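Local coordinates for exopolysaccharide biosynthesis protein (Pantoea stewartii subsp. stewartii DC283, PDB 6TGF) that modifies the glycan of bacterial biofilm, probably as a hydrolase, and is built around a parallel beta-helix like that of bacteriophage tailspikes, at residues Y259-S262 and D266-I269; T308-D313 and Q345-N350; T371-L376 and C381-W386. All coordinates share one frame; numbering follows the deposited sequence.

Interaction 1. Residues Y259-S262 and D266-I269; sequences YQWS and DQPI
Gln267 folds back against Trp261 just beyond the end of helix 252-265, and the course of its side chain shows how a chain leaving a helix can pack on the turn it has left. Its CB begins the contact, 4.0 Å from CH2 of the Trp261 indole and almost as near CZ3. The next carbon, CG, stays beside the same ring corner, again 4.0 Å from CH2. There the chain bends (chi2 -69°), and CD carries the amide away from the helix, although amide and indole planes remain only 5° apart. Beyond the two segments, Gln267 also touches Tyr233. The methyl CG2 of Ile269 comes to the same CZ3 of Trp261, at the ring's edge and near its plane, 4.2 Å away. Outside the two segments, the Phe241 ring meets the indole, and Val217 and Asp214 touch it as well.

Ser262 supplies the polar half. Its OG turns back to donate a hydrogen bond to Tyr259 O, 2.6 Å away, within the last turns of the helix. Its carbonyl looks forward: Gln267 N lies 2.8 Å from Ser262 O, in the carbonyl plane on a lone pair, with an N-H...O angle of 154°. Pro268, next along the loop, packs on Phe302 of a neighbouring subunit. The bond from Gln267 N to Ser262 O, together with the positive phi of Asp266 as C-prime residue, is the signature of a Schellman motif, here ending the helix that precedes the first strand of the beta-helix.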
ATOM      1  N   TYR B 259      17.552  26.477   3.329  1.00 37.20           N
ATOM      2  CA  TYR B 259      18.317  25.277   2.903  1.00 38.05           C
ATOM      3  C   TYR B 259      19.697  25.292   3.567  1.00 38.71           C
ATOM      4  O   TYR B 259      20.037  24.321   4.266  1.00 38.87           O
ATOM      5  CB  TYR B 259      18.486  25.200   1.384  1.00 38.31           C
ATOM      6  CG  TYR B 259      19.200  23.945   0.945  1.00 38.70           C
ATOM      7  CD1 TYR B 259      18.662  22.705   1.237  1.00 38.75           C
ATOM      8  CD2 TYR B 259      20.420  23.985   0.288  1.00 39.12           C
ATOM      9  CE1 TYR B 259      19.301  21.534   0.869  1.00 39.03           C
ATOM     10  CE2 TYR B 259      21.071  22.821  -0.094  1.00 39.37           C
ATOM     11  CZ  TYR B 259      20.508  21.591   0.198  1.00 39.34           C
ATOM     12  OH  TYR B 259      21.114  20.424  -0.164  1.00 39.66           O
ATOM     13  N   GLN B 260      20.458  26.366   3.347  1.00 39.48           N
ATOM     14  CA  GLN B 260      21.856  26.504   3.835  1.00 40.26           C
ATOM     15  C   GLN B 260      21.865  26.443   5.367  1.00 40.30           C
ATOM     16  O   GLN B 260      22.809  25.848   5.918  1.00 40.48           O
ATOM     17  CB  GLN B 260      22.496  27.798   3.325  1.00 40.83           C
ATOM     18  CG  GLN B 260      24.015  27.717   3.245  1.00 41.57           C
ATOM     19  CD  GLN B 260      24.682  29.053   3.469  1.00 42.28           C
ATOM     20  OE1 GLN B 260      24.434  29.732   4.464  1.00 42.70           O
ATOM     21  NE2 GLN B 260      25.552  29.435   2.547  1.00 42.72           N
ATOM     22  N   TRP B 261      20.851  27.024   6.021  1.00 40.39           N
ATOM     23  CA  TRP B 261      20.652  26.947   7.495  1.00 40.61           C
ATOM     24  C   TRP B 261      20.538  25.479   7.923  1.00 41.18           C
ATOM     25  O   TRP B 261      21.300  25.067   8.817  1.00 41.72           O
ATOM     26  CB  TRP B 261      19.422  27.748   7.944  1.00 40.10           C
ATOM     27  CG  TRP B 261      19.013  27.451   9.355  1.00 39.80           C
ATOM     28  CD1 TRP B 261      19.565  27.960  10.495  1.00 39.85           C
ATOM     29  CD2 TRP B 261      17.979  26.545   9.782  1.00 39.55           C
ATOM     30  NE1 TRP B 261      18.942  27.442  11.598  1.00 39.84           N
ATOM     31  CE2 TRP B 261      17.964  26.573  11.194  1.00 39.62           C
ATOM     32  CE3 TRP B 261      17.066  25.720   9.116  1.00 39.48           C
ATOM     33  CZ2 TRP B 261      17.070  25.809  11.943  1.00 39.70           C
ATOM     34  CZ3 TRP B 261      16.182  24.966   9.858  1.00 39.51           C
ATOM     35  CH2 TRP B 261      16.186  25.012  11.253  1.00 39.59           C
ATOM     36  N   SER B 262      19.616  24.732   7.306  1.00 41.60           N
ATOM     37  CA  SER B 262      19.298  23.315   7.629  1.00 42.23           C
ATOM     38  C   SER B 262      20.529  22.427   7.407  1.00 43.13           C
ATOM     39  O   SER B 262      20.709  21.472   8.183  1.00 43.21           O
ATOM     40  CB  SER B 262      18.124  22.826   6.823  1.00 41.93           C
ATOM     41  OG  SER B 262      18.483  22.644   5.462  1.00 41.86           O
ATOM     42  N   ASP B 266      22.347  20.944  10.421  1.00 51.64           N
ATOM     43  CA  ASP B 266      21.998  19.499  10.319  1.00 52.16           C
ATOM     44  C   ASP B 266      20.588  19.284  10.884  1.00 51.91           C
ATOM     45  O   ASP B 266      20.420  18.413  11.763  1.00 52.42           O
ATOM     46  CB  ASP B 266      23.047  18.623  11.016  1.00 52.95           C
ATOM     47  CG  ASP B 266      22.869  17.128  10.790  1.00 53.41           C
ATOM     48  OD1 ASP B 266      22.188  16.751   9.811  1.00 53.14           O
ATOM     49  OD2 ASP B 266      23.413  16.349  11.600  1.00 54.03           O
ATOM     50  N   GLN B 267      19.616  20.064  10.401  1.00 51.44           N
ATOM     51  CA  GLN B 267      18.174  19.932  10.742  1.00 51.18           C
ATOM     52  C   GLN B 267      17.449  19.304   9.553  1.00 50.65           C
ATOM     53  O   GLN B 267      17.400  19.896   8.478  1.00 50.44           O
ATOM     54  CB  GLN B 267      17.581  21.293  11.117  1.00 51.22           C
ATOM     55  CG  GLN B 267      17.687  21.615  12.602  1.00 51.54           C
ATOM     56  CD  GLN B 267      16.791  20.751  13.456  1.00 51.88           C
ATOM     57  OE1 GLN B 267      15.925  20.032  12.961  1.00 52.01           O
ATOM     58  NE2 GLN B 267      16.992  20.819  14.761  1.00 52.17           N
ATOM     59  N   PRO B 268      16.875  18.088   9.705  1.00 50.22           N
ATOM     60  CA  PRO B 268      16.293  17.362   8.573  1.00 49.58           C
ATOM     61  C   PRO B 268      15.076  18.017   7.892  1.00 48.52           C
ATOM     62  O   PRO B 268      14.807  17.641   6.760  1.00 48.35           O
ATOM     63  CB  PRO B 268      15.875  16.007   9.172  1.00 49.95           C
ATOM     64  CG  PRO B 268      15.759  16.258  10.661  1.00 50.45           C
ATOM     65  CD  PRO B 268      16.782  17.333  10.963  1.00 50.62           C
ATOM     66  N   ILE B 269      14.379  18.950   8.557  1.00 47.38           N
ATOM     67  CA  ILE B 269      13.161  19.621   7.998  1.00 46.37           C
ATOM     68  C   ILE B 269      13.528  20.284   6.664  1.00 45.48           C
ATOM     69  O   ILE B 269      12.661  20.327   5.768  1.00 45.30           O
ATOM     70  CB  ILE B 269      12.527  20.636   8.974  1.00 46.25           C
ATOM     71  CG1 ILE B 269      11.118  21.018   8.502  1.00 46.24           C
ATOM     72  CG2 ILE B 269      13.428  21.848   9.178  1.00 46.18           C
ATOM     73  CD1 ILE B 269      10.488  22.189   9.219  1.00 46.45           C
TER

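Interaction 2. Residues T308-D313 and Q345-N350; sequences TTIVSD and QGLLRN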
ATOM      1  N   THR B 308      -0.064  24.222  -0.969  1.00 38.60           N
ATOM      2  CA  THR B 308       1.112  25.000  -1.444  1.00 37.72           C
ATOM      3  C   THR B 308       1.264  24.826  -2.959  1.00 37.02           C
ATOM      4  O   THR B 308       1.371  23.667  -3.411  1.00 36.49           O
ATOM      5  CB  THR B 308       2.393  24.580  -0.710  1.00 37.40           C
ATOM      6  OG1 THR B 308       2.188  24.795   0.686  1.00 37.36           O
ATOM      7  CG2 THR B 308       3.617  25.344  -1.168  1.00 37.29           C
ATOM      8  N   THR B 309       1.279  25.939  -3.700  1.00 36.57           N
ATOM      9  CA  THR B 309       1.536  25.988  -5.164  1.00 36.35           C
ATOM     10  C   THR B 309       2.858  26.722  -5.418  1.00 36.10           C
ATOM     11  O   THR B 309       3.006  27.857  -4.926  1.00 36.07           O
ATOM     12  CB  THR B 309       0.377  26.652  -5.918  1.00 36.43           C
ATOM     13  OG1 THR B 309      -0.798  25.874  -5.689  1.00 36.28           O
ATOM     14  CG2 THR B 309       0.625  26.765  -7.406  1.00 36.53           C
ATOM     15  N   ILE B 310       3.781  26.086  -6.146  1.00 35.92           N
ATOM     16  CA  ILE B 310       5.015  26.731  -6.685  1.00 36.11           C
ATOM     17  C   ILE B 310       4.705  27.211  -8.104  1.00 36.48           C
ATOM     18  O   ILE B 310       4.005  26.488  -8.839  1.00 36.61           O
ATOM     19  CB  ILE B 310       6.231  25.781  -6.639  1.00 35.90           C
ATOM     20  CG1 ILE B 310       6.773  25.640  -5.213  1.00 35.66           C
ATOM     21  CG2 ILE B 310       7.319  26.237  -7.605  1.00 35.98           C
ATOM     22  CD1 ILE B 310       7.722  24.479  -5.023  1.00 35.54           C
ATOM     23  N   VAL B 311       5.204  28.397  -8.452  1.00 36.69           N
ATOM     24  CA  VAL B 311       5.055  29.024  -9.797  1.00 37.19           C
ATOM     25  C   VAL B 311       6.355  29.788 -10.080  1.00 37.39           C
ATOM     26  O   VAL B 311       6.920  30.350  -9.126  1.00 37.25           O
ATOM     27  CB  VAL B 311       3.791  29.905  -9.846  1.00 37.45           C
ATOM     28  CG1 VAL B 311       3.997  31.281  -9.237  1.00 37.55           C
ATOM     29  CG2 VAL B 311       3.243  30.033 -11.252  1.00 37.99           C
ATOM     30  N   SER B 312       6.842  29.755 -11.323  1.00 37.81           N
ATOM     31  CA  SER B 312       8.192  30.252 -11.703  1.00 38.10           C
ATOM     32  C   SER B 312       8.126  31.036 -13.020  1.00 38.79           C
ATOM     33  O   SER B 312       7.004  31.340 -13.475  1.00 39.02           O
ATOM     34  CB  SER B 312       9.168  29.107 -11.776  1.00 37.85           C
ATOM     35  OG  SER B 312      10.495  29.578 -11.975  1.00 37.75           O
ATOM     36  N   ASP B 313       9.293  31.362 -13.588  1.00 39.25           N
ATOM     37  CA  ASP B 313       9.456  32.270 -14.756  1.00 39.97           C
ATOM     38  C   ASP B 313       9.814  31.473 -16.018  1.00 40.46           C
ATOM     39  O   ASP B 313       9.735  32.061 -17.114  1.00 41.12           O
ATOM     40  CB  ASP B 313      10.502  33.351 -14.466  1.00 40.06           C
ATOM     41  CG  ASP B 313      11.855  32.823 -14.016  1.00 39.77           C
ATOM     42  OD1 ASP B 313      12.018  31.589 -13.956  1.00 39.47           O
ATOM     43  OD2 ASP B 313      12.738  33.654 -13.733  1.00 39.81           O
ATOM     44  N   GLN B 345      10.905  24.267 -18.218  1.00 41.20           N
ATOM     45  CA  GLN B 345      11.257  24.268 -16.774  1.00 40.26           C
ATOM     46  C   GLN B 345      10.548  23.102 -16.080  1.00 39.42           C
ATOM     47  O   GLN B 345       9.302  23.059 -16.127  1.00 39.51           O
ATOM     48  CB  GLN B 345      10.876  25.600 -16.126  1.00 40.28           C
ATOM     49  CG  GLN B 345      11.299  25.709 -14.667  1.00 39.91           C
ATOM     50  CD  GLN B 345      11.194  27.122 -14.151  1.00 39.88           C
ATOM     51  OE1 GLN B 345      10.185  27.795 -14.342  1.00 40.10           O
ATOM     52  NE2 GLN B 345      12.237  27.582 -13.481  1.00 39.71           N
ATOM     53  N   GLY B 346      11.319  22.193 -15.474  1.00 38.58           N
ATOM     54  CA  GLY B 346      10.820  21.121 -14.590  1.00 37.81           C
ATOM     55  C   GLY B 346      10.747  21.598 -13.150  1.00 37.23           C
ATOM     56  O   GLY B 346      11.067  22.780 -12.912  1.00 37.42           O
ATOM     57  N   LEU B 347      10.354  20.723 -12.218  1.00 36.42           N
ATOM     58  CA  LEU B 347      10.264  21.049 -10.767  1.00 35.97           C
ATOM     59  C   LEU B 347      11.612  20.769 -10.092  1.00 35.74           C
ATOM     60  O   LEU B 347      12.148  21.693  -9.450  1.00 35.71           O
ATOM     61  CB  LEU B 347       9.135  20.245 -10.112  1.00 35.71           C
ATOM     62  CG  LEU B 347       9.024  20.382  -8.592  1.00 35.43           C
ATOM     63  CD1 LEU B 347       8.934  21.842  -8.172  1.00 35.51           C
ATOM     64  CD2 LEU B 347       7.830  19.604  -8.060  1.00 35.29           C
ATOM     65  N   LEU B 348      12.129  19.543 -10.215  1.00 35.59           N
ATOM     66  CA  LEU B 348      13.393  19.116  -9.558  1.00 35.56           C
ATOM     67  C   LEU B 348      14.186  18.177 -10.472  1.00 35.88           C
ATOM     68  O   LEU B 348      13.569  17.304 -11.115  1.00 35.79           O
ATOM     69  CB  LEU B 348      13.072  18.433  -8.224  1.00 35.15           C
ATOM     70  CG  LEU B 348      14.290  17.996  -7.407  1.00 35.11           C
ATOM     71  CD1 LEU B 348      14.119  18.332  -5.933  1.00 34.90           C
ATOM     72  CD2 LEU B 348      14.581  16.513  -7.592  1.00 35.09           C
ATOM     73  N   ARG B 349      15.509  18.366 -10.511  1.00 36.36           N
ATOM     74  CA  ARG B 349      16.494  17.387 -11.042  1.00 36.87           C
ATOM     75  C   ARG B 349      17.522  17.084  -9.949  1.00 36.97           C
ATOM     76  O   ARG B 349      18.066  18.045  -9.371  1.00 37.15           O
ATOM     77  CB  ARG B 349      17.209  17.917 -12.288  1.00 37.37           C
ATOM     78  CG  ARG B 349      18.408  17.073 -12.695  1.00 37.75           C
ATOM     79  CD  ARG B 349      18.882  17.323 -14.112  1.00 38.21           C
ATOM     80  NE  ARG B 349      19.338  18.691 -14.317  1.00 38.58           N
ATOM     81  CZ  ARG B 349      19.709  19.197 -15.490  1.00 39.02           C
ATOM     82  NH1 ARG B 349      19.673  18.450 -16.583  1.00 39.27           N
ATOM     83  NH2 ARG B 349      20.103  20.456 -15.570  1.00 39.23           N
ATOM     84  N   ASN B 350      17.777  15.798  -9.692  1.00 37.12           N
ATOM     85  CA  ASN B 350      18.852  15.312  -8.789  1.00 37.44           C
ATOM     86  C   ASN B 350      19.985  14.759  -9.663  1.00 38.07           C
ATOM     87  O   ASN B 350      19.709  13.847 -10.466  1.00 38.16           O
ATOM     88  CB  ASN B 350      18.321  14.275  -7.796  1.00 37.25           C
ATOM     89  CG  ASN B 350      19.275  13.985  -6.655  1.00 37.31           C
ATOM     90  OD1 ASN B 350      20.291  14.659  -6.493  1.00 37.38           O
ATOM     91  ND2 ASN B 350      18.953  12.983  -5.855  1.00 37.36           N
TER
HETATM   92  O   HOH W   1      14.020  30.081 -13.299  1.00 33.28           O
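Two faces of the parallel beta-helix meet across its interior where Ile310, on strand 308-311, approaches Leu347, where the chain of strand 346-350 turns a corner. CD1 of Ile310 stands 4.3 Å from CD1 of Leu347, a methyl-to-methyl touch in which both side chains also lie against Phe320 and Phe334. In a parallel beta-helix such inward-pointing residues from successive strands fill the core of each coil. Here a polar cluster follows at Ser312, just past one strand, and Gln345, just before the other. Gln345 reaches over with CG anti to its backbone N (chi1 -176°) and the chain extended beyond it, which brings both ends of the amide close to the Ser312 hydroxyl, OE1 and NE2 each 3.0 Å from OG. Only NE2 makes a hydrogen bond with it, weak and bent to 128°; the stronger partner of the hydroxyl is Val280 O. OE1 has a weak bond of its own from Gly314 N. Asp313 comes in across the glutamine at about a right angle, and a water bridges the pair: it donates to Asp313 OD1 at 2.6 Å and accepts a weak bond from Gln345 NE2 at 3.1 Å.

Interaction 3. Residues T371-L376 and C381-W386; sequences TALSLL and CKIDQW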
ATOM      1  N   THR B 371      10.986  18.636 -17.985  1.00 33.19           N
ATOM      2  CA  THR B 371      10.910  17.318 -17.298  1.00 32.63           C
ATOM      3  C   THR B 371      10.532  17.563 -15.832  1.00 32.11           C
ATOM      4  O   THR B 371      11.367  18.127 -15.109  1.00 32.16           O
ATOM      5  CB  THR B 371      12.226  16.540 -17.432  1.00 32.59           C
ATOM      6  OG1 THR B 371      12.497  16.345 -18.821  1.00 32.85           O
ATOM      7  CG2 THR B 371      12.192  15.196 -16.737  1.00 32.25           C
ATOM      8  N   ALA B 372       9.326  17.161 -15.416  1.00 31.64           N
ATOM      9  CA  ALA B 372       8.772  17.417 -14.064  1.00 31.18           C
ATOM     10  C   ALA B 372       9.741  16.900 -12.992  1.00 30.77           C
ATOM     11  O   ALA B 372      10.111  17.688 -12.104  1.00 30.67           O
ATOM     12  CB  ALA B 372       7.404  16.790 -13.928  1.00 31.02           C
ATOM     13  N   LEU B 373      10.135  15.626 -13.079  1.00 30.59           N
ATOM     14  CA  LEU B 373      11.113  14.977 -12.163  1.00 30.32           C
ATOM     15  C   LEU B 373      12.182  14.259 -12.992  1.00 30.41           C
ATOM     16  O   LEU B 373      11.807  13.474 -13.884  1.00 30.41           O
ATOM     17  CB  LEU B 373      10.380  13.991 -11.246  1.00 30.11           C
ATOM     18  CG  LEU B 373       9.506  14.613 -10.158  1.00 30.01           C
ATOM     19  CD1 LEU B 373       8.665  13.548  -9.468  1.00 29.81           C
ATOM     20  CD2 LEU B 373      10.348  15.366  -9.136  1.00 29.97           C
ATOM     21  N   SER B 374      13.459  14.523 -12.695  1.00 30.52           N
ATOM     22  CA  SER B 374      14.644  13.911 -13.353  1.00 30.77           C
ATOM     23  C   SER B 374      15.557  13.290 -12.288  1.00 30.68           C
ATOM     24  O   SER B 374      16.103  14.053 -11.469  1.00 30.83           O
ATOM     25  CB  SER B 374      15.381  14.930 -14.183  1.00 31.10           C
ATOM     26  OG  SER B 374      16.509  14.347 -14.819  1.00 31.38           O
ATOM     27  N   LEU B 375      15.702  11.959 -12.303  1.00 30.53           N
ATOM     28  CA  LEU B 375      16.501  11.180 -11.317  1.00 30.46           C
ATOM     29  C   LEU B 375      17.651  10.463 -12.037  1.00 30.82           C
ATOM     30  O   LEU B 375      17.519  10.192 -13.245  1.00 30.98           O
ATOM     31  CB  LEU B 375      15.581  10.181 -10.606  1.00 30.10           C
ATOM     32  CG  LEU B 375      14.316  10.770  -9.982  1.00 29.77           C
ATOM     33  CD1 LEU B 375      13.475   9.680  -9.338  1.00 29.60           C
ATOM     34  CD2 LEU B 375      14.649  11.852  -8.966  1.00 29.73           C
ATOM     35  N   LEU B 376      18.733  10.167 -11.311  1.00 31.08           N
ATOM     36  CA  LEU B 376      19.969   9.542 -11.856  1.00 31.48           C
ATOM     37  C   LEU B 376      20.434   8.412 -10.929  1.00 31.51           C
ATOM     38  O   LEU B 376      20.459   8.626  -9.705  1.00 31.48           O
ATOM     39  CB  LEU B 376      21.044  10.624 -11.995  1.00 31.74           C
ATOM     40  CG  LEU B 376      22.331  10.197 -12.699  1.00 32.22           C
ATOM     41  CD1 LEU B 376      22.064   9.790 -14.141  1.00 32.36           C
ATOM     42  CD2 LEU B 376      23.365  11.310 -12.643  1.00 32.55           C
ATOM     43  N   CYS B 381      12.971   4.429  -5.559  1.00 30.10           N
ATOM     44  CA  CYS B 381      12.097   5.577  -5.923  1.00 29.79           C
ATOM     45  C   CYS B 381      10.635   5.225  -5.637  1.00 29.49           C
ATOM     46  O   CYS B 381      10.100   4.330  -6.320  1.00 29.76           O
ATOM     47  CB  CYS B 381      12.272   5.951  -7.389  1.00 29.85           C
ATOM     48  SG  CYS B 381      11.256   7.352  -7.922  1.00 29.91           S
ATOM     49  N   LYS B 382      10.029   5.898  -4.655  1.00 29.05           N
ATOM     50  CA  LYS B 382       8.588   5.780  -4.311  1.00 28.78           C
ATOM     51  C   LYS B 382       7.904   7.107  -4.642  1.00 28.47           C
ATOM     52  O   LYS B 382       8.230   8.116  -3.992  1.00 28.35           O
ATOM     53  CB  LYS B 382       8.413   5.402  -2.835  1.00 28.99           C
ATOM     54  CG  LYS B 382       8.323   3.905  -2.571  1.00 29.23           C
ATOM     55  CD  LYS B 382       9.117   3.439  -1.371  1.00 29.52           C
ATOM     56  CE  LYS B 382       9.283   1.935  -1.339  1.00 29.75           C
ATOM     57  NZ  LYS B 382      10.414   1.524  -0.475  1.00 30.07           N
ATOM     58  N   ILE B 383       7.014   7.099  -5.638  1.00 28.22           N
ATOM     59  CA  ILE B 383       6.166   8.265  -6.020  1.00 28.04           C
ATOM     60  C   ILE B 383       4.701   7.832  -5.909  1.00 28.06           C
ATOM     61  O   ILE B 383       4.226   7.117  -6.808  1.00 27.94           O
ATOM     62  CB  ILE B 383       6.536   8.796  -7.421  1.00 27.93           C
ATOM     63  CG1 ILE B 383       8.049   8.750  -7.661  1.00 27.85           C
ATOM     64  CG2 ILE B 383       5.971  10.197  -7.614  1.00 28.02           C
ATOM     65  CD1 ILE B 383       8.497   9.340  -8.981  1.00 27.94           C
ATOM     66  N   ASP B 384       4.038   8.227  -4.818  1.00 28.31           N
ATOM     67  CA  ASP B 384       2.628   7.882  -4.494  1.00 28.66           C
ATOM     68  C   ASP B 384       1.763   9.141  -4.624  1.00 29.14           C
ATOM     69  O   ASP B 384       2.290  10.244  -4.381  1.00 29.17           O
ATOM     70  CB  ASP B 384       2.519   7.283  -3.090  1.00 28.64           C
ATOM     71  CG  ASP B 384       1.123   6.798  -2.734  1.00 28.80           C
ATOM     72  OD1 ASP B 384       0.581   5.966  -3.488  1.00 28.76           O
ATOM     73  OD2 ASP B 384       0.585   7.264  -1.711  1.00 28.99           O
ATOM     74  N   GLN B 385       0.489   8.971  -4.995  1.00 29.64           N
ATOM     75  CA  GLN B 385      -0.517  10.064  -5.102  1.00 30.18           C
ATOM     76  C   GLN B 385       0.083  11.252  -5.861  1.00 30.20           C
ATOM     77  O   GLN B 385       0.256  12.316  -5.243  1.00 30.17           O
ATOM     78  CB  GLN B 385      -0.987  10.497  -3.713  1.00 30.65           C
ATOM     79  CG  GLN B 385      -1.987   9.546  -3.078  1.00 31.14           C
ATOM     80  CD  GLN B 385      -2.703  10.205  -1.925  1.00 31.75           C
ATOM     81  OE1 GLN B 385      -3.873  10.570  -2.025  1.00 32.46           O
ATOM     82  NE2 GLN B 385      -1.991  10.384  -0.824  1.00 31.82           N
ATOM     83  N   TRP B 386       0.399  11.073  -7.145  1.00 30.37           N
ATOM     84  CA  TRP B 386       0.892  12.164  -8.029  1.00 30.55           C
ATOM     85  C   TRP B 386      -0.027  12.294  -9.246  1.00 31.32           C
ATOM     86  O   TRP B 386      -0.519  11.262  -9.738  1.00 31.20           O
ATOM     87  CB  TRP B 386       2.357  11.957  -8.433  1.00 30.08           C
ATOM     88  CG  TRP B 386       2.653  10.674  -9.143  1.00 29.69           C
ATOM     89  CD1 TRP B 386       2.895   9.458  -8.575  1.00 29.43           C
ATOM     90  CD2 TRP B 386       2.778  10.482 -10.564  1.00 29.64           C
ATOM     91  NE1 TRP B 386       3.156   8.523  -9.539  1.00 29.38           N
ATOM     92  CE2 TRP B 386       3.091   9.120 -10.769  1.00 29.50           C
ATOM     93  CE3 TRP B 386       2.654  11.320 -11.678  1.00 29.78           C
ATOM     94  CZ2 TRP B 386       3.269   8.581 -12.043  1.00 29.52           C
ATOM     95  CZ3 TRP B 386       2.835  10.787 -12.936  1.00 29.89           C
ATOM     96  CH2 TRP B 386       3.138   9.436 -13.113  1.00 29.72           C
TER
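This is a purely apolar contact across the core of the parallel beta-helix, in which Leu373 and Leu375 of strand 373-378 face Ile383 and Cys381 of strand 380-389. The two strands follow each other round one coil but belong to different faces, and a short turn between them reverses the order of the pairs, so that Leu375 meets Cys381 and Leu373 meets Ile383. The backbones stand well apart, with CA of Leu375 8.9 Å from CA of Cys381, and side chains alone span the gap. As in beta-strands generally, alternate residues point to opposite sides: the four core residues turn inward, whereas Ser374 and Asp384 bond outside the core with neighbouring coils, Ser374 OG to Gln397 OE1 and Asp384 OD1 to both Ser417 OG and Asn418 ND2. Lys382, also turned outward, packs on Asn418 of a neighbouring subunit.

Leu373 and Ile383 meet through the ends of their chains, CD1 to CD1 at 4.2 Å. Ile396 of the following coil lies against both, and Leu416, on the neighbouring strand 414-422, touches Ile383 as well. The second pair is placed by two different torsions. In Leu375, CG is anti to the carbonyl carbon (chi1 -52°), and this carries CD1 forward to the thiol; in Cys381, SG is anti to the backbone N (chi1 -180°) and projects inward to receive it. Phe358 of the preceding coil touches the leucine, and Ile414 of the next one the cysteine. The sulfur links the two pairs: Cys381 SG lies 3.5 Å from Leu375 CD1 and 3.6 Å from CD1 of Ile383 on its own strand.

In the fold
From the N terminus the three contacts come in series, so none nests or crosses another. Interaction 1 closes a three-residue link at the end of helix 252-265 and sends the chain into the first strands of the beta-helix. Interaction 2 closes a 31-residue loop, spanning strands 318-324, 327-330 and 332-335 to join two faces across the core; its centre lies about 20 Å from that of interaction 1, and the two do not touch. Interaction 3 closes the short corner between two faces farther along. Interactions 2 and 3 meet directly because strands 346-350 and 373-378 are parallel neighbours, with probable hydrogen bonds from Leu347 N to Ala372 O and from Asn350 N to Ser374 O.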